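Local coordinates for ancylostoma secreted protein 1 (Necator americanus, PDB 3NT8) that is a secreted protein with two CAP domains, associated with the transition of infective hookworm larvae to parasitism, at residues E306-T311 / F382-Y387; L328-L333 / G357-M362; M362-T367 / G390-G395. All blocks are in the same frame, centred on the assembly; numbering follows the deposited sequence.

How the contacts relate
All three contacts lie in the second CAP domain and build up its layers. Contact 1 is the sheet floor. Contact 2, centred about 12 Å away, is the helical layer above it, and Trp-329 NE1 reaches down to Ile-308 O, 2.9 Å away, in a probable hydrogen bond. Contact 3 lies about 11 Å from the centre of contact 2. It continues helix 357-363 into the following turn, shares Met-362, and is tied back by a probable hydrogen bond from Gly-391 N to Gln-361 OE1, 2.9 Å. Glu-306, Glu-332 and His-358, together with His-295, hydrogen-bonded to Glu-306, occupy positions that in CAP proteins usually line the central cavity, so contacts 1 and 2 probably both border it.

Contact 1. Residues E306-T311 / F382-Y387; sequences ENIYKT and FGVCQY
Asn-307 and Cys-385 form a hydrogen-bonded antiparallel pair: Asn-307 N lies 2.8 Å from Cys-385 O, and Cys-385 N is 2.9 Å from Asn-307 O. Tyr-309 and Gly-383 repeat the pattern, with Gly-383 N 2.7 Å from Tyr-309 O. Glycine suits this place: the Tyr-309 ring turns its edge to Gly-383 N, and a CB would lie tight against Tyr-309 CD2.

Among side-chain bonds, Glu-306 has CG anti to its backbone N (chi1 -168°) and an extended chain, which brings OE2 to Gln-386 NE2 at 3.3 Å, met on the anti side. His-295 and Ser-296 also hold the carboxylate, while Ser-283 meets Gln-386 OE1. On the other face, the Asn-307 side chain crosses that of Tyr-387 at about a right angle, amide and ring planes 70° apart; Asn-307 ND2 approaches Tyr-387 OH at 3.3 Å, bent to 137°, and also bonds His-358 O. Tyr-387 OH also bonds His-245.

Apolar packing is lighter: Ile-308 CG2 sits 4.2 Å from Phe-382 CE1.

The disulfide Cys-385 to Cys-372 links this strand to its other neighbour, 369-376. In the central sheet of the CAP alpha-beta-alpha sandwich, Gly-Glu-Asn thus pairs with the Cys-Gln-Tyr part of the signature that runs on to Gly-Gly-Asn-Tyr.

Contact 2. Residues L328-L333 / G357-M362; sequences LWWNEL and GHYTQM
Glu-332 and His-358 meet beside the probable central cavity of the CAP domain, where His-358 belongs to the Gly-His-Tyr-Thr-Gln signature that begins helix 357-363. His-358 ND1 donates to Glu-332 OE2 at 2.6 Å, almost straight at 178°; the oxygen is met on its syn side, tilted from the carboxylate plane, while it lies itself in the imidazole plane. The other oxygen, OE1, accepts from Tyr-359 N at 2.9 Å, so the extended glutamate takes one N-H from a ring and one from the backbone.

Aromatic packing fills the rest. The CG of Tyr-359 is anti to its backbone N (chi1 160°), which turns the ring so that its edge meets Trp-330 and a face meets Leu-333. The T-shaped contact with the Trp-330 six-membered ring has centroids 4.8 Å apart; Leu-333 CB sits 3.6 Å from the Tyr-359 centroid. Met-362, slender and flexible, threads between the tryptophans: SD lies at the edges of both indoles, a pair of Met-aromatic contacts, and 3.6 Å from Trp-329 CB. Trp-330 also stacks with Phe-248 of helix 235-253.

With both carboxylate oxygens engaged, Glu-332 fixes the rotation of the His-358 imidazole and ties it to the first turn of the helix.

Contact 3. Residues M362-T367 / G390-G395; sequences MAWDTT and GGNYMG
Trp-364 lays one face of its indole against the backbone of Gly-391 and Asn-392. In this CH-pi contact Gly-391 CA stands 3.3 Å from the centroid of the five-membered ring and only 4° off its normal. Gly-391 has no CB to strike Trp-364 CG, which is what allows so close an approach. Asn-392 N follows over the six-membered ring, 3.4 Å from Trp-364 CZ3.

The one ring-to-ring contact is with Tyr-393. The Trp-364 edge points toward the tyrosine face in an offset T-shaped arrangement, planes at 83°, with Trp-364 CZ2 3.7 Å from Tyr-393 CD2.

The polar contacts gather around Gly-390, whose positive phi glycine accommodates easily. Thr-367 OG1, anti to its carbonyl carbon (chi1 -59°), is thereby placed by Gly-390 N for a weak hydrogen bond of 3.4 Å, and also accepts from Gln-361 NE2. Gly-390 O accepts from a water at 2.7 Å, and that water is hydrogen-bonded to Thr-366 OG1 at 2.6 Å. Asn-392 turns its amide back to helix 357-363, with OD1 bonded to Thr-360 and ND2 to Gly-357 O.

The contact packs together two CAP sequence signatures, Gly-His-Tyr-Thr-Gln-Met-Ala-Trp and the Gly-Gly-Asn-Tyr that follows Cys-Gln-Tyr. The direct polar bond between the segments is weak; close fit of glycine to indole, together with one bridging water, therefore carries much of the joining of this loop to the turn after the helix.

Contact 1. Residues E306-T311 / F382-Y387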
# COMPACT_ATOMS: atom_id res chain seq x y z
N GLU A 306 -16.61 11.15 5.45
CA GLU A 306 -16.40 9.72 5.15
C GLU A 306 -15.54 9.52 3.94
O GLU A 306 -15.73 10.18 2.88
CB GLU A 306 -17.71 8.97 4.93
CG GLU A 306 -17.55 7.42 4.90
CD GLU A 306 -18.85 6.68 4.83
OE1 GLU A 306 -19.53 6.83 3.79
OE2 GLU A 306 -19.15 5.91 5.73
N ASN A 307 -14.58 8.61 4.09
CA ASN A 307 -13.76 8.13 2.96
C ASN A 307 -13.87 6.62 2.80
O ASN A 307 -13.82 5.93 3.77
CB ASN A 307 -12.30 8.55 3.11
CG ASN A 307 -12.04 10.00 2.66
OD1 ASN A 307 -12.84 10.58 1.95
ND2 ASN A 307 -10.89 10.56 3.05
N ILE A 308 -14.08 6.12 1.57
CA ILE A 308 -14.18 4.68 1.38
C ILE A 308 -13.09 4.16 0.45
O ILE A 308 -12.54 4.89 -0.37
CB ILE A 308 -15.57 4.19 0.85
CG1 ILE A 308 -15.92 4.93 -0.45
CG2 ILE A 308 -16.62 4.38 1.92
CD1 ILE A 308 -17.10 4.32 -1.19
N TYR A 309 -12.80 2.88 0.59
CA TYR A 309 -11.76 2.21 -0.18
C TYR A 309 -12.10 0.71 -0.36
O TYR A 309 -12.54 0.08 0.61
CB TYR A 309 -10.45 2.31 0.59
CG TYR A 309 -9.37 1.30 0.24
CD1 TYR A 309 -8.48 1.54 -0.79
CD2 TYR A 309 -9.23 0.12 0.98
CE1 TYR A 309 -7.50 0.66 -1.10
CE2 TYR A 309 -8.26 -0.80 0.68
CZ TYR A 309 -7.38 -0.52 -0.37
OH TYR A 309 -6.38 -1.44 -0.68
N LYS A 310 -11.85 0.13 -1.55
CA LYS A 310 -11.82 -1.32 -1.66
C LYS A 310 -10.63 -1.80 -2.47
O LYS A 310 -10.06 -1.06 -3.28
CB LYS A 310 -13.13 -1.88 -2.23
CG LYS A 310 -13.30 -1.62 -3.72
CD LYS A 310 -14.47 -2.43 -4.30
CE LYS A 310 -14.52 -2.28 -5.82
NZ LYS A 310 -14.21 -0.88 -6.26
N THR A 311 -10.27 -3.06 -2.27
CA THR A 311 -9.30 -3.69 -3.16
C THR A 311 -9.74 -5.12 -3.43
O THR A 311 -10.15 -5.82 -2.51
CB THR A 311 -7.86 -3.69 -2.56
OG1 THR A 311 -6.96 -4.43 -3.40
CG2 THR A 311 -7.86 -4.30 -1.23
N PHE A 382 -12.67 -4.10 2.38
CA PHE A 382 -13.40 -2.83 2.42
C PHE A 382 -12.84 -1.94 3.53
O PHE A 382 -12.70 -2.39 4.66
CB PHE A 382 -14.89 -3.17 2.69
CG PHE A 382 -15.85 -1.98 2.63
CD1 PHE A 382 -15.55 -0.89 1.85
CD2 PHE A 382 -17.07 -1.98 3.33
CE1 PHE A 382 -16.43 0.19 1.76
CE2 PHE A 382 -17.93 -0.92 3.25
CZ PHE A 382 -17.60 0.17 2.44
N GLY A 383 -12.45 -0.70 3.20
CA GLY A 383 -11.85 0.22 4.16
C GLY A 383 -12.70 1.50 4.26
O GLY A 383 -13.04 2.09 3.23
N VAL A 384 -13.13 1.85 5.46
CA VAL A 384 -13.99 3.03 5.71
C VAL A 384 -13.32 3.90 6.78
O VAL A 384 -12.95 3.39 7.86
CB VAL A 384 -15.44 2.66 6.19
CG1 VAL A 384 -16.33 3.98 6.49
CG2 VAL A 384 -16.18 1.71 5.21
N CYS A 385 -13.12 5.18 6.51
CA CYS A 385 -12.78 6.10 7.60
C CYS A 385 -13.81 7.23 7.72
O CYS A 385 -14.28 7.79 6.74
CB CYS A 385 -11.43 6.77 7.35
SG CYS A 385 -10.00 5.70 7.58
N GLN A 386 -14.07 7.63 8.96
CA GLN A 386 -15.07 8.68 9.23
C GLN A 386 -14.42 9.78 10.04
O GLN A 386 -13.47 9.55 10.76
CB GLN A 386 -16.33 8.12 9.94
CG GLN A 386 -17.26 7.30 9.03
CD GLN A 386 -18.54 6.84 9.73
OE1 GLN A 386 -18.82 7.21 10.88
NE2 GLN A 386 -19.33 6.04 9.02
N TYR A 387 -14.97 10.95 9.95
CA TYR A 387 -14.24 12.19 10.22
C TYR A 387 -15.13 13.17 10.93
O TYR A 387 -16.16 13.58 10.38
CB TYR A 387 -13.75 12.79 8.90
CG TYR A 387 -12.70 11.92 8.14
CD1 TYR A 387 -11.31 12.12 8.31
CD2 TYR A 387 -13.10 10.98 7.18
CE1 TYR A 387 -10.41 11.38 7.63
CE2 TYR A 387 -12.18 10.26 6.45
CZ TYR A 387 -10.83 10.44 6.71
OH TYR A 387 -9.90 9.70 6.04

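Contact 2. Residues L328-L333 / G357-M362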
# COMPACT_ATOMS: atom_id res chain seq x y z
N LEU A 328 -3.91 6.56 -1.25
CA LEU A 328 -4.73 6.72 -2.48
C LEU A 328 -5.68 7.91 -2.30
O LEU A 328 -5.86 8.70 -3.25
CB LEU A 328 -5.52 5.44 -2.83
CG LEU A 328 -4.68 4.34 -3.50
CD1 LEU A 328 -5.36 2.89 -3.58
CD2 LEU A 328 -4.10 4.77 -4.89
N TRP A 329 -6.26 8.04 -1.13
CA TRP A 329 -7.08 9.25 -0.86
C TRP A 329 -6.25 10.54 -0.95
O TRP A 329 -6.70 11.51 -1.61
CB TRP A 329 -7.72 9.19 0.48
CG TRP A 329 -8.66 8.06 0.66
CD1 TRP A 329 -9.38 7.44 -0.29
CD2 TRP A 329 -9.00 7.43 1.92
NE1 TRP A 329 -10.14 6.43 0.30
CE2 TRP A 329 -9.91 6.40 1.64
CE3 TRP A 329 -8.61 7.62 3.25
CZ2 TRP A 329 -10.43 5.57 2.63
CZ3 TRP A 329 -9.11 6.73 4.23
CH2 TRP A 329 -9.99 5.74 3.91
N TRP A 330 -5.06 10.55 -0.29
CA TRP A 330 -4.18 11.70 -0.24
C TRP A 330 -3.61 12.11 -1.60
O TRP A 330 -3.48 13.33 -1.87
CB TRP A 330 -3.03 11.49 0.78
CG TRP A 330 -2.29 12.77 1.09
CD1 TRP A 330 -1.12 13.20 0.52
CD2 TRP A 330 -2.69 13.83 2.00
NE1 TRP A 330 -0.76 14.44 1.04
CE2 TRP A 330 -1.70 14.83 1.96
CE3 TRP A 330 -3.78 14.01 2.87
CZ2 TRP A 330 -1.78 15.99 2.73
CZ3 TRP A 330 -3.85 15.15 3.63
CH2 TRP A 330 -2.86 16.12 3.56
N ASN A 331 -3.29 11.10 -2.44
CA ASN A 331 -2.69 11.32 -3.74
C ASN A 331 -3.45 12.23 -4.67
O ASN A 331 -2.89 12.73 -5.61
CB ASN A 331 -2.23 9.99 -4.42
CG ASN A 331 -0.99 9.41 -3.75
OD1 ASN A 331 -0.26 10.15 -3.04
ND2 ASN A 331 -0.76 8.08 -3.92
N GLU A 332 -4.73 12.44 -4.40
CA GLU A 332 -5.54 13.34 -5.20
C GLU A 332 -4.93 14.73 -5.42
O GLU A 332 -5.07 15.35 -6.48
CB GLU A 332 -6.95 13.39 -4.63
CG GLU A 332 -7.63 11.98 -4.65
CD GLU A 332 -9.04 11.95 -4.10
OE1 GLU A 332 -9.43 12.76 -3.20
OE2 GLU A 332 -9.79 11.07 -4.55
N LEU A 333 -4.19 15.18 -4.43
CA LEU A 333 -3.62 16.50 -4.46
C LEU A 333 -2.54 16.58 -5.51
O LEU A 333 -2.48 17.58 -6.27
CB LEU A 333 -3.04 16.90 -3.07
CG LEU A 333 -2.27 18.23 -3.08
CD1 LEU A 333 -3.17 19.42 -3.29
CD2 LEU A 333 -1.50 18.44 -1.77
N GLY A 357 -12.15 14.86 -3.29
CA GLY A 357 -12.85 15.01 -2.03
C GLY A 357 -12.33 14.13 -0.92
O GLY A 357 -12.55 14.41 0.24
N HIS A 358 -11.68 13.02 -1.27
CA HIS A 358 -10.98 12.23 -0.24
C HIS A 358 -9.77 12.90 0.39
O HIS A 358 -9.61 12.84 1.60
CB HIS A 358 -10.54 10.87 -0.79
CG HIS A 358 -11.61 10.17 -1.54
ND1 HIS A 358 -11.63 10.10 -2.92
CD2 HIS A 358 -12.72 9.52 -1.11
CE1 HIS A 358 -12.71 9.45 -3.30
NE2 HIS A 358 -13.40 9.11 -2.23
N TYR A 359 -8.91 13.50 -0.43
CA TYR A 359 -7.85 14.36 0.02
C TYR A 359 -8.36 15.56 0.89
O TYR A 359 -7.85 15.81 1.96
CB TYR A 359 -7.03 14.86 -1.20
CG TYR A 359 -6.26 16.10 -0.85
CD1 TYR A 359 -5.03 16.02 -0.17
CD2 TYR A 359 -6.78 17.38 -1.13
CE1 TYR A 359 -4.36 17.17 0.22
CE2 TYR A 359 -6.07 18.55 -0.74
CZ TYR A 359 -4.85 18.42 -0.09
OH TYR A 359 -4.15 19.54 0.32
N THR A 360 -9.41 16.25 0.48
CA THR A 360 -9.89 17.45 1.16
C THR A 360 -10.32 17.13 2.57
O THR A 360 -9.93 17.81 3.52
CB THR A 360 -10.94 18.21 0.34
OG1 THR A 360 -11.99 17.32 -0.11
CG2 THR A 360 -10.30 18.84 -0.89
N GLN A 361 -11.04 16.03 2.74
CA GLN A 361 -11.43 15.63 4.06
C GLN A 361 -10.25 15.23 4.92
O GLN A 361 -10.27 15.40 6.15
CB GLN A 361 -12.44 14.46 3.95
CG GLN A 361 -13.01 13.93 5.26
CD GLN A 361 -13.78 15.00 6.00
OE1 GLN A 361 -15.00 15.20 5.80
NE2 GLN A 361 -13.07 15.69 6.88
N MET A 362 -9.22 14.67 4.32
CA MET A 362 -8.02 14.34 5.11
C MET A 362 -7.27 15.62 5.58
O MET A 362 -6.72 15.67 6.70
CB MET A 362 -7.08 13.43 4.34
CG MET A 362 -7.58 12.01 4.17
SD MET A 362 -6.38 10.94 3.30
CE MET A 362 -4.99 10.83 4.45

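Contact 3. Residues M362-T367 / G390-G395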
# COMPACT_ATOMS: atom_id res chain seq x y z
N MET A 362 -9.22 14.67 4.32
CA MET A 362 -8.02 14.34 5.11
C MET A 362 -7.27 15.62 5.58
O MET A 362 -6.72 15.67 6.70
CB MET A 362 -7.08 13.43 4.34
CG MET A 362 -7.58 12.01 4.17
SD MET A 362 -6.38 10.94 3.30
CE MET A 362 -4.99 10.83 4.45
N ALA A 363 -7.25 16.65 4.73
CA ALA A 363 -6.53 17.88 5.00
C ALA A 363 -7.40 18.94 5.68
O ALA A 363 -6.90 20.02 5.96
CB ALA A 363 -5.99 18.47 3.71
N TRP A 364 -8.68 18.63 5.93
CA TRP A 364 -9.63 19.62 6.50
C TRP A 364 -9.28 20.06 7.93
O TRP A 364 -9.23 19.23 8.87
CB TRP A 364 -11.06 19.07 6.46
CG TRP A 364 -12.09 20.14 6.22
CD1 TRP A 364 -12.77 20.88 7.18
CD2 TRP A 364 -12.55 20.62 4.95
NE1 TRP A 364 -13.62 21.77 6.58
CE2 TRP A 364 -13.51 21.64 5.22
CE3 TRP A 364 -12.21 20.33 3.62
CZ2 TRP A 364 -14.16 22.35 4.18
CZ3 TRP A 364 -12.89 21.02 2.60
CH2 TRP A 364 -13.84 22.02 2.89
N ASP A 365 -8.99 21.36 8.09
CA ASP A 365 -8.37 21.80 9.33
C ASP A 365 -9.25 21.66 10.54
O ASP A 365 -8.73 21.42 11.62
CB ASP A 365 -7.73 23.21 9.24
CG ASP A 365 -8.71 24.31 8.97
OD1 ASP A 365 -9.78 24.04 8.48
OD2 ASP A 365 -8.39 25.48 9.16
N THR A 366 -10.56 21.88 10.39
CA THR A 366 -11.50 21.77 11.53
C THR A 366 -11.81 20.35 11.90
O THR A 366 -12.23 20.11 13.02
CB THR A 366 -12.81 22.57 11.36
OG1 THR A 366 -13.47 22.19 10.14
CG2 THR A 366 -12.47 24.07 11.34
N THR A 367 -11.61 19.41 10.98
CA THR A 367 -11.73 17.97 11.26
C THR A 367 -10.58 17.47 12.18
O THR A 367 -9.41 17.70 11.88
CB THR A 367 -11.72 17.19 9.94
OG1 THR A 367 -12.83 17.65 9.12
CG2 THR A 367 -11.83 15.67 10.20
N GLY A 390 -15.88 16.97 10.34
CA GLY A 390 -16.30 16.60 8.98
C GLY A 390 -16.34 17.85 8.11
O GLY A 390 -16.90 18.88 8.51
N GLY A 391 -15.71 17.76 6.95
CA GLY A 391 -15.44 18.92 6.11
C GLY A 391 -16.17 18.85 4.79
O GLY A 391 -17.36 18.58 4.75
N ASN A 392 -15.47 19.16 3.71
CA ASN A 392 -16.04 19.12 2.37
C ASN A 392 -17.25 20.04 2.28
O ASN A 392 -18.25 19.76 1.56
CB ASN A 392 -16.33 17.70 1.87
CG ASN A 392 -15.06 16.91 1.55
OD1 ASN A 392 -13.96 17.28 1.93
ND2 ASN A 392 -15.22 15.81 0.87
N TYR A 393 -17.16 21.17 2.94
CA TYR A 393 -18.08 22.24 2.68
C TYR A 393 -17.78 22.89 1.32
O TYR A 393 -16.70 23.45 1.14
CB TYR A 393 -17.95 23.31 3.80
CG TYR A 393 -18.03 22.81 5.22
CD1 TYR A 393 -19.06 21.97 5.63
CD2 TYR A 393 -17.10 23.26 6.19
CE1 TYR A 393 -19.18 21.56 6.91
CE2 TYR A 393 -17.20 22.84 7.50
CZ TYR A 393 -18.26 21.97 7.85
OH TYR A 393 -18.43 21.51 9.13
N MET A 394 -18.74 22.82 0.39
CA MET A 394 -18.59 23.36 -0.98
C MET A 394 -18.54 24.87 -0.98
O MET A 394 -19.45 25.55 -0.49
CB MET A 394 -19.70 22.89 -1.93
CG MET A 394 -19.74 21.41 -2.19
SD MET A 394 -18.19 20.66 -2.81
CE MET A 394 -18.04 21.52 -4.36
N GLY A 395 -17.45 25.37 -1.56
CA GLY A 395 -17.18 26.79 -1.66
C GLY A 395 -16.31 27.29 -0.52
O GLY A 395 -16.03 28.50 -0.44
O HOH W 1 -15.59 20.75 10.01